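Local structure of putative beta-glucosidase (Bifidobacterium adolescentis, 5WAB) at residues Q192-C198 / Y225-S231; A209-L215 / A241-L247. The protein hydrolyses beta-glucosidic linkages as a family 3 glycoside hydrolase, and probably also releases terminal alpha-L-arabinopyranosyl units from ginsenoside Rb2. All coordinates share one frame; numbering follows the deposited sequence.

How the interactions relate
From the N terminus, the chain passes through strand 195-198, the short antiparallel strands 202-203 and 206-207, the start of helix 212-222, strand 228-230 and then helix 239-245. Interaction 1 closes the first loop by laying 225-231 beside 192-198 in the parallel sheet. Interaction 2 joins 209-215, inside that loop, to 241-247, beyond its end, and the two closures therefore cross along the sequence. Both lie in the family 3 N-terminal domain, with centres about 12 Å apart, and they touch directly: Leu247 packs on the backbone of Met230 and Ser231, Ala209 meets Cys198, and Leu215 reaches Val229. Together they tie two neighbouring strands to the two helices that follow them.

Interaction 1 (Q192-C198 / Y225-S231); sequences QPWTIMC and YEGIVMS
Residues Thr195-Met197 pair with Ile228-Met230 as neighbouring parallel strands, their axes 31° apart. Alternating backbone bonds join them, such as Met230 N to Ile196 O at 2.7 Å and Cys198 N to Met230 O at 2.9 Å. Before the strands begin, Gln192 turns its bent side chain so that OE1 accepts from Glu226 N (3.1 Å), while its NE2 bonds to Gly224 O. The Tyr225 ring is sandwiched: Gly227 N lies over one face, and Ile196 CD1 covers the other in a CH-pi contact 3.5 Å from the centroid. Ile196 CG1, beside its own backbone N (chi1 -72°), carries the methyl there. Pro193 O approaches the ring edge near its plane, 3.0 Å from Tyr225 CE1. Replacing Tyr225 by an alanine would probably leave Ile196 CD1 without its ring face and open a gap beside Pro193. On the face opposite Ile196, Thr195 CG2 lies 3.6 Å from Met230 SD. Helix 212-222 covers the Ile196 and Val229 side through Leu219. Successive parallel strands joined through a helix form the beta-alpha-beta unit of a TIM-type barrel.

Interaction 2 (A209-L215 / A241-L247); sequences AQNRWLL and ASLNAGL
Arg212 and Leu215, in the first turn of helix 212-222, pack against Ala245 and Gly246, where helix 239-245 ends in a Schellman motif, so a helix start meets a helix finish. Asn211 is the N-cap of helix 212-222: its OD1 accepts from Leu214 N at 3.2 Å, with the donor well above the amide plane. Gly246, at positive phi, ends helix 239-245, and Leu247 N bonds back to Ser242 O. Ala245 is wedged into the junction, its CB 3.4 Å from Gln210 C, while its carbonyl O receives the CA-H of Arg212 at 3.4 Å in a nearly straight contact and also bonds to Thr216 OG1. Leu215 lays its CB against the same oxygen and sends CD1 alongside Leu247 CB (4.1 Å). One turn earlier on helix 239-245, Gln210 CG rests on Ala241 CB at 3.7 Å. Arg212 is extended from CG to NE, with CG opposite its backbone N (chi1 -180°), which carries the guanidinium past Ala245; NH1 makes a weak bond to Asn244 O (2.6 Å), which lies at the guanidinium edge. Ser242 OG sits beside Ala209 O but is hydrogen-bonded to Asp236 OD1 and the backbone O of Asp238. The join centres on Ala245, with Leu215, Gln210 and Arg212 packed round it, and the partly negative carbonyl end of helix 239-245 is probably eased by the Thr216 hydroxyl and the Arg212 charge.

Interaction 1 (Q192-C198 / Y225-S231)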
loop_
_atom_site.group_PDB
_atom_site.type_symbol
_atom_site.label_atom_id
_atom_site.label_comp_id
_atom_site.label_asym_id
_atom_site.label_seq_id
_atom_site.Cartn_x
_atom_site.Cartn_y
_atom_site.Cartn_z
ATOM N N GLN A 192 9.904 -3.528 -13.302
ATOM C CA GLN A 192 9.736 -4.863 -13.851
ATOM C C GLN A 192 10.201 -5.780 -12.743
ATOM O O GLN A 192 11.381 -6.155 -12.697
ATOM C CB GLN A 192 10.531 -5.082 -15.145
ATOM C CG GLN A 192 9.821 -4.657 -16.443
ATOM C CD GLN A 192 8.777 -5.675 -16.925
ATOM O OE1 GLN A 192 8.746 -6.823 -16.471
ATOM N NE2 GLN A 192 7.918 -5.249 -17.850
ATOM N N PRO A 193 9.316 -6.134 -11.817
ATOM C CA PRO A 193 9.761 -6.907 -10.659
ATOM C C PRO A 193 10.298 -8.250 -11.117
ATOM O O PRO A 193 9.687 -8.939 -11.935
ATOM C CB PRO A 193 8.488 -7.053 -9.816
ATOM C CG PRO A 193 7.503 -6.077 -10.398
ATOM C CD PRO A 193 7.858 -5.948 -11.837
ATOM N N TRP A 194 11.464 -8.612 -10.595
ATOM C CA TRP A 194 12.062 -9.861 -11.031
ATOM C C TRP A 194 11.255 -11.066 -10.560
ATOM O O TRP A 194 11.440 -12.164 -11.094
ATOM C CB TRP A 194 13.526 -9.916 -10.564
ATOM C CG TRP A 194 14.358 -8.784 -11.143
ATOM C CD1 TRP A 194 13.993 -7.934 -12.155
ATOM C CD2 TRP A 194 15.683 -8.385 -10.754
ATOM N NE1 TRP A 194 15.000 -7.033 -12.412
ATOM C CE2 TRP A 194 16.049 -7.290 -11.569
ATOM C CE3 TRP A 194 16.595 -8.849 -9.799
ATOM C CZ2 TRP A 194 17.288 -6.654 -11.456
ATOM C CZ3 TRP A 194 17.819 -8.221 -9.691
ATOM C CH2 TRP A 194 18.154 -7.132 -10.511
ATOM N N THR A 195 10.338 -10.868 -9.617
ATOM C CA THR A 195 9.558 -11.944 -9.026
ATOM C C THR A 195 8.186 -11.395 -8.642
ATOM O O THR A 195 8.061 -10.229 -8.251
ATOM C CB THR A 195 10.297 -12.531 -7.813
ATOM O OG1 THR A 195 11.440 -13.269 -8.265
ATOM C CG2 THR A 195 9.409 -13.456 -7.015
ATOM N N ILE A 196 7.158 -12.223 -8.808
ATOM C CA ILE A 196 5.805 -11.921 -8.359
ATOM C C ILE A 196 5.319 -13.100 -7.531
ATOM O O ILE A 196 5.597 -14.255 -7.866
ATOM C CB ILE A 196 4.860 -11.659 -9.550
ATOM C CG1 ILE A 196 5.180 -10.308 -10.192
ATOM C CG2 ILE A 196 3.392 -11.721 -9.115
ATOM C CD1 ILE A 196 4.238 -9.935 -11.299
ATOM N N MET A 197 4.614 -12.815 -6.436
ATOM C CA MET A 197 4.017 -13.848 -5.597
ATOM C C MET A 197 2.510 -13.857 -5.808
ATOM O O MET A 197 1.851 -12.827 -5.633
ATOM C CB MET A 197 4.329 -13.623 -4.120
ATOM C CG MET A 197 3.732 -14.697 -3.216
ATOM S SD MET A 197 4.177 -14.516 -1.479
ATOM C CE MET A 197 5.912 -14.091 -1.616
ATOM N N CYS A 198 1.970 -15.014 -6.168
ATOM C CA CYS A 198 0.534 -15.137 -6.327
ATOM C C CYS A 198 -0.127 -15.308 -4.962
ATOM O O CYS A 198 0.518 -15.658 -3.971
ATOM C CB CYS A 198 0.186 -16.321 -7.232
ATOM S SG CYS A 198 0.161 -17.915 -6.377
ATOM N N TYR A 225 4.922 -8.721 -18.621
ATOM C CA TYR A 225 5.738 -9.074 -17.466
ATOM C C TYR A 225 6.859 -10.014 -17.894
ATOM O O TYR A 225 6.615 -11.048 -18.525
ATOM C CB TYR A 225 4.876 -9.727 -16.390
ATOM C CG TYR A 225 5.651 -10.199 -15.180
ATOM C CD1 TYR A 225 6.389 -9.308 -14.411
ATOM C CD2 TYR A 225 5.634 -11.532 -14.800
ATOM C CE1 TYR A 225 7.094 -9.736 -13.311
ATOM C CE2 TYR A 225 6.329 -11.966 -13.696
ATOM C CZ TYR A 225 7.059 -11.066 -12.957
ATOM O OH TYR A 225 7.757 -11.500 -11.856
ATOM N N GLU A 226 8.091 -9.656 -17.547
ATOM C CA GLU A 226 9.258 -10.409 -17.981
ATOM C C GLU A 226 9.822 -11.321 -16.900
ATOM O O GLU A 226 10.752 -12.086 -17.173
ATOM C CB GLU A 226 10.347 -9.437 -18.442
ATOM C CG GLU A 226 9.935 -8.530 -19.584
ATOM C CD GLU A 226 10.992 -7.485 -19.899
ATOM O OE1 GLU A 226 11.840 -7.201 -19.021
ATOM O OE2 GLU A 226 10.973 -6.945 -21.025
ATOM N N GLY A 227 9.272 -11.275 -15.694
ATOM C CA GLY A 227 9.849 -11.937 -14.550
ATOM C C GLY A 227 9.233 -13.279 -14.242
ATOM O O GLY A 227 8.614 -13.920 -15.095
ATOM N N ILE A 228 9.368 -13.680 -12.985
ATOM C CA ILE A 228 8.966 -14.990 -12.491
ATOM C C ILE A 228 7.752 -14.844 -11.587
ATOM O O ILE A 228 7.549 -13.801 -10.954
ATOM C CB ILE A 228 10.157 -15.608 -11.723
ATOM C CG1 ILE A 228 11.248 -16.020 -12.696
ATOM C CG2 ILE A 228 9.735 -16.739 -10.808
ATOM C CD1 ILE A 228 10.702 -16.549 -13.975
ATOM N N VAL A 229 6.940 -15.899 -11.527
ATOM C CA VAL A 229 5.822 -15.987 -10.596
ATOM C C VAL A 229 6.106 -17.131 -9.635
ATOM O O VAL A 229 6.423 -18.247 -10.064
ATOM C CB VAL A 229 4.476 -16.204 -11.311
ATOM C CG1 VAL A 229 3.347 -16.189 -10.299
ATOM C CG2 VAL A 229 4.266 -15.158 -12.390
ATOM N N MET A 230 6.014 -16.851 -8.344
ATOM C CA MET A 230 6.112 -17.877 -7.324
ATOM C C MET A 230 4.816 -17.927 -6.534
ATOM O O MET A 230 4.059 -16.956 -6.477
ATOM C CB MET A 230 7.286 -17.613 -6.376
ATOM C CG MET A 230 7.169 -16.309 -5.609
ATOM S SD MET A 230 8.627 -16.022 -4.606
ATOM C CE MET A 230 8.563 -17.467 -3.598
ATOM N N SER A 231 4.583 -19.060 -5.897
ATOM C CA SER A 231 3.399 -19.226 -5.081
ATOM C C SER A 231 3.655 -18.692 -3.678
ATOM O O SER A 231 4.794 -18.617 -3.210
ATOM C CB SER A 231 3.010 -20.697 -4.993
ATOM O OG SER A 231 3.951 -21.382 -4.182
#

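Interaction 2 (A209-L215 / A241-L247)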
loop_
_atom_site.group_PDB
_atom_site.type_symbol
_atom_site.label_atom_id
_atom_site.label_comp_id
_atom_site.label_asym_id
_atom_site.label_seq_id
_atom_site.Cartn_x
_atom_site.Cartn_y
_atom_site.Cartn_z
ATOM N N ALA A 209 -2.588 -19.630 -8.076
ATOM C CA ALA A 209 -1.430 -20.429 -8.460
ATOM C C ALA A 209 -1.693 -21.281 -9.689
ATOM O O ALA A 209 -0.743 -21.774 -10.306
ATOM C CB ALA A 209 -1.009 -21.323 -7.292
ATOM N N GLN A 210 -2.956 -21.407 -10.077
ATOM C CA GLN A 210 -3.430 -22.316 -11.108
ATOM C C GLN A 210 -4.161 -21.567 -12.215
ATOM O O GLN A 210 -4.735 -22.194 -13.110
ATOM C CB GLN A 210 -4.350 -23.335 -10.430
ATOM C CG GLN A 210 -4.747 -24.565 -11.187
ATOM C CD GLN A 210 -5.458 -25.532 -10.272
ATOM O OE1 GLN A 210 -5.097 -25.656 -9.107
ATOM N NE2 GLN A 210 -6.485 -26.198 -10.777
ATOM N N ASN A 211 -4.143 -20.239 -12.175
ATOM C CA ASN A 211 -4.975 -19.392 -13.023
ATOM C C ASN A 211 -4.142 -18.960 -14.227
ATOM O O ASN A 211 -3.366 -18.005 -14.146
ATOM C CB ASN A 211 -5.477 -18.193 -12.222
ATOM C CG ASN A 211 -6.654 -17.493 -12.871
ATOM O OD1 ASN A 211 -6.840 -17.553 -14.089
ATOM N ND2 ASN A 211 -7.446 -16.800 -12.056
ATOM N N ARG A 212 -4.305 -19.663 -15.348
ATOM C CA ARG A 212 -3.519 -19.331 -16.533
ATOM C C ARG A 212 -3.908 -17.968 -17.093
ATOM O O ARG A 212 -3.048 -17.219 -17.575
ATOM C CB ARG A 212 -3.686 -20.409 -17.604
ATOM C CG ARG A 212 -2.894 -20.127 -18.862
ATOM C CD ARG A 212 -2.861 -21.331 -19.775
ATOM N NE ARG A 212 -2.196 -21.023 -21.034
ATOM C CZ ARG A 212 -0.875 -21.061 -21.213
ATOM N NH1 ARG A 212 -0.071 -21.395 -20.208
ATOM N NH2 ARG A 212 -0.354 -20.768 -22.398
ATOM N N TRP A 213 -5.198 -17.634 -17.048
ATOM C CA TRP A 213 -5.623 -16.309 -17.478
ATOM C C TRP A 213 -4.908 -15.227 -16.684
ATOM O O TRP A 213 -4.425 -14.240 -17.251
ATOM C CB TRP A 213 -7.138 -16.169 -17.339
ATOM C CG TRP A 213 -7.631 -14.787 -17.613
ATOM C CD1 TRP A 213 -7.812 -14.214 -18.836
ATOM C CD2 TRP A 213 -8.014 -13.802 -16.646
ATOM N NE1 TRP A 213 -8.284 -12.933 -18.692
ATOM C CE2 TRP A 213 -8.421 -12.658 -17.356
ATOM C CE3 TRP A 213 -8.057 -13.779 -15.250
ATOM C CZ2 TRP A 213 -8.862 -11.500 -16.716
ATOM C CZ3 TRP A 213 -8.495 -12.630 -14.617
ATOM C CH2 TRP A 213 -8.888 -11.507 -15.349
ATOM N N LEU A 214 -4.812 -15.409 -15.369
ATOM C CA LEU A 214 -4.181 -14.400 -14.531
ATOM C C LEU A 214 -2.677 -14.350 -14.776
ATOM O O LEU A 214 -2.125 -13.292 -15.099
ATOM C CB LEU A 214 -4.492 -14.694 -13.059
ATOM C CG LEU A 214 -4.015 -13.671 -12.030
ATOM C CD1 LEU A 214 -4.800 -12.372 -12.180
ATOM C CD2 LEU A 214 -4.156 -14.230 -10.618
ATOM N N LEU A 215 -2.001 -15.499 -14.659
ATOM C CA LEU A 215 -0.543 -15.542 -14.673
ATOM C C LEU A 215 0.054 -15.456 -16.074
ATOM O O LEU A 215 1.242 -15.140 -16.203
ATOM C CB LEU A 215 -0.051 -16.820 -13.996
ATOM C CG LEU A 215 -0.464 -17.089 -12.545
ATOM C CD1 LEU A 215 0.238 -18.341 -12.009
ATOM C CD2 LEU A 215 -0.162 -15.883 -11.669
ATOM N N ALA A 241 -0.691 -28.428 -12.894
ATOM C CA ALA A 241 -1.609 -27.357 -13.268
ATOM C C ALA A 241 -0.986 -25.985 -13.046
ATOM O O ALA A 241 -1.132 -25.088 -13.885
ATOM C CB ALA A 241 -2.915 -27.487 -12.487
ATOM N N SER A 242 -0.274 -25.808 -11.930
ATOM C CA SER A 242 0.357 -24.520 -11.654
ATOM C C SER A 242 1.419 -24.189 -12.693
ATOM O O SER A 242 1.490 -23.053 -13.176
ATOM C CB SER A 242 0.963 -24.513 -10.249
ATOM O OG SER A 242 -0.044 -24.623 -9.258
ATOM N N LEU A 243 2.260 -25.164 -13.045
ATOM C CA LEU A 243 3.299 -24.907 -14.033
ATOM C C LEU A 243 2.695 -24.523 -15.376
ATOM O O LEU A 243 3.177 -23.597 -16.040
ATOM C CB LEU A 243 4.196 -26.131 -14.196
ATOM C CG LEU A 243 5.492 -25.807 -14.940
ATOM C CD1 LEU A 243 6.595 -25.419 -13.957
ATOM C CD2 LEU A 243 5.920 -26.944 -15.839
ATOM N N ASN A 244 1.632 -25.221 -15.790
ATOM C CA ASN A 244 0.985 -24.899 -17.056
ATOM C C ASN A 244 0.312 -23.538 -17.008
ATOM O O ASN A 244 0.188 -22.875 -18.041
ATOM C CB ASN A 244 -0.026 -25.982 -17.424
ATOM C CG ASN A 244 0.633 -27.227 -17.994
ATOM O OD1 ASN A 244 1.729 -27.162 -18.553
ATOM N ND2 ASN A 244 -0.033 -28.371 -17.855
ATOM N N ALA A 245 -0.116 -23.096 -15.829
ATOM C CA ALA A 245 -0.740 -21.785 -15.722
ATOM C C ALA A 245 0.276 -20.655 -15.816
ATOM O O ALA A 245 -0.106 -19.523 -16.131
ATOM C CB ALA A 245 -1.517 -21.675 -14.408
ATOM N N GLY A 246 1.551 -20.933 -15.552
ATOM C CA GLY A 246 2.575 -19.910 -15.613
ATOM C C GLY A 246 3.283 -19.659 -14.297
ATOM O O GLY A 246 4.031 -18.685 -14.161
ATOM N N LEU A 247 3.076 -20.540 -13.322
ATOM C CA LEU A 247 3.768 -20.456 -12.041
ATOM C C LEU A 247 5.149 -21.088 -12.176
ATOM O O LEU A 247 5.269 -22.298 -12.398
ATOM C CB LEU A 247 2.968 -21.155 -10.949
ATOM C CG LEU A 247 3.520 -20.903 -9.549
ATOM C CD1 LEU A 247 2.817 -19.702 -8.914
ATOM C CD2 LEU A 247 3.393 -22.151 -8.696
#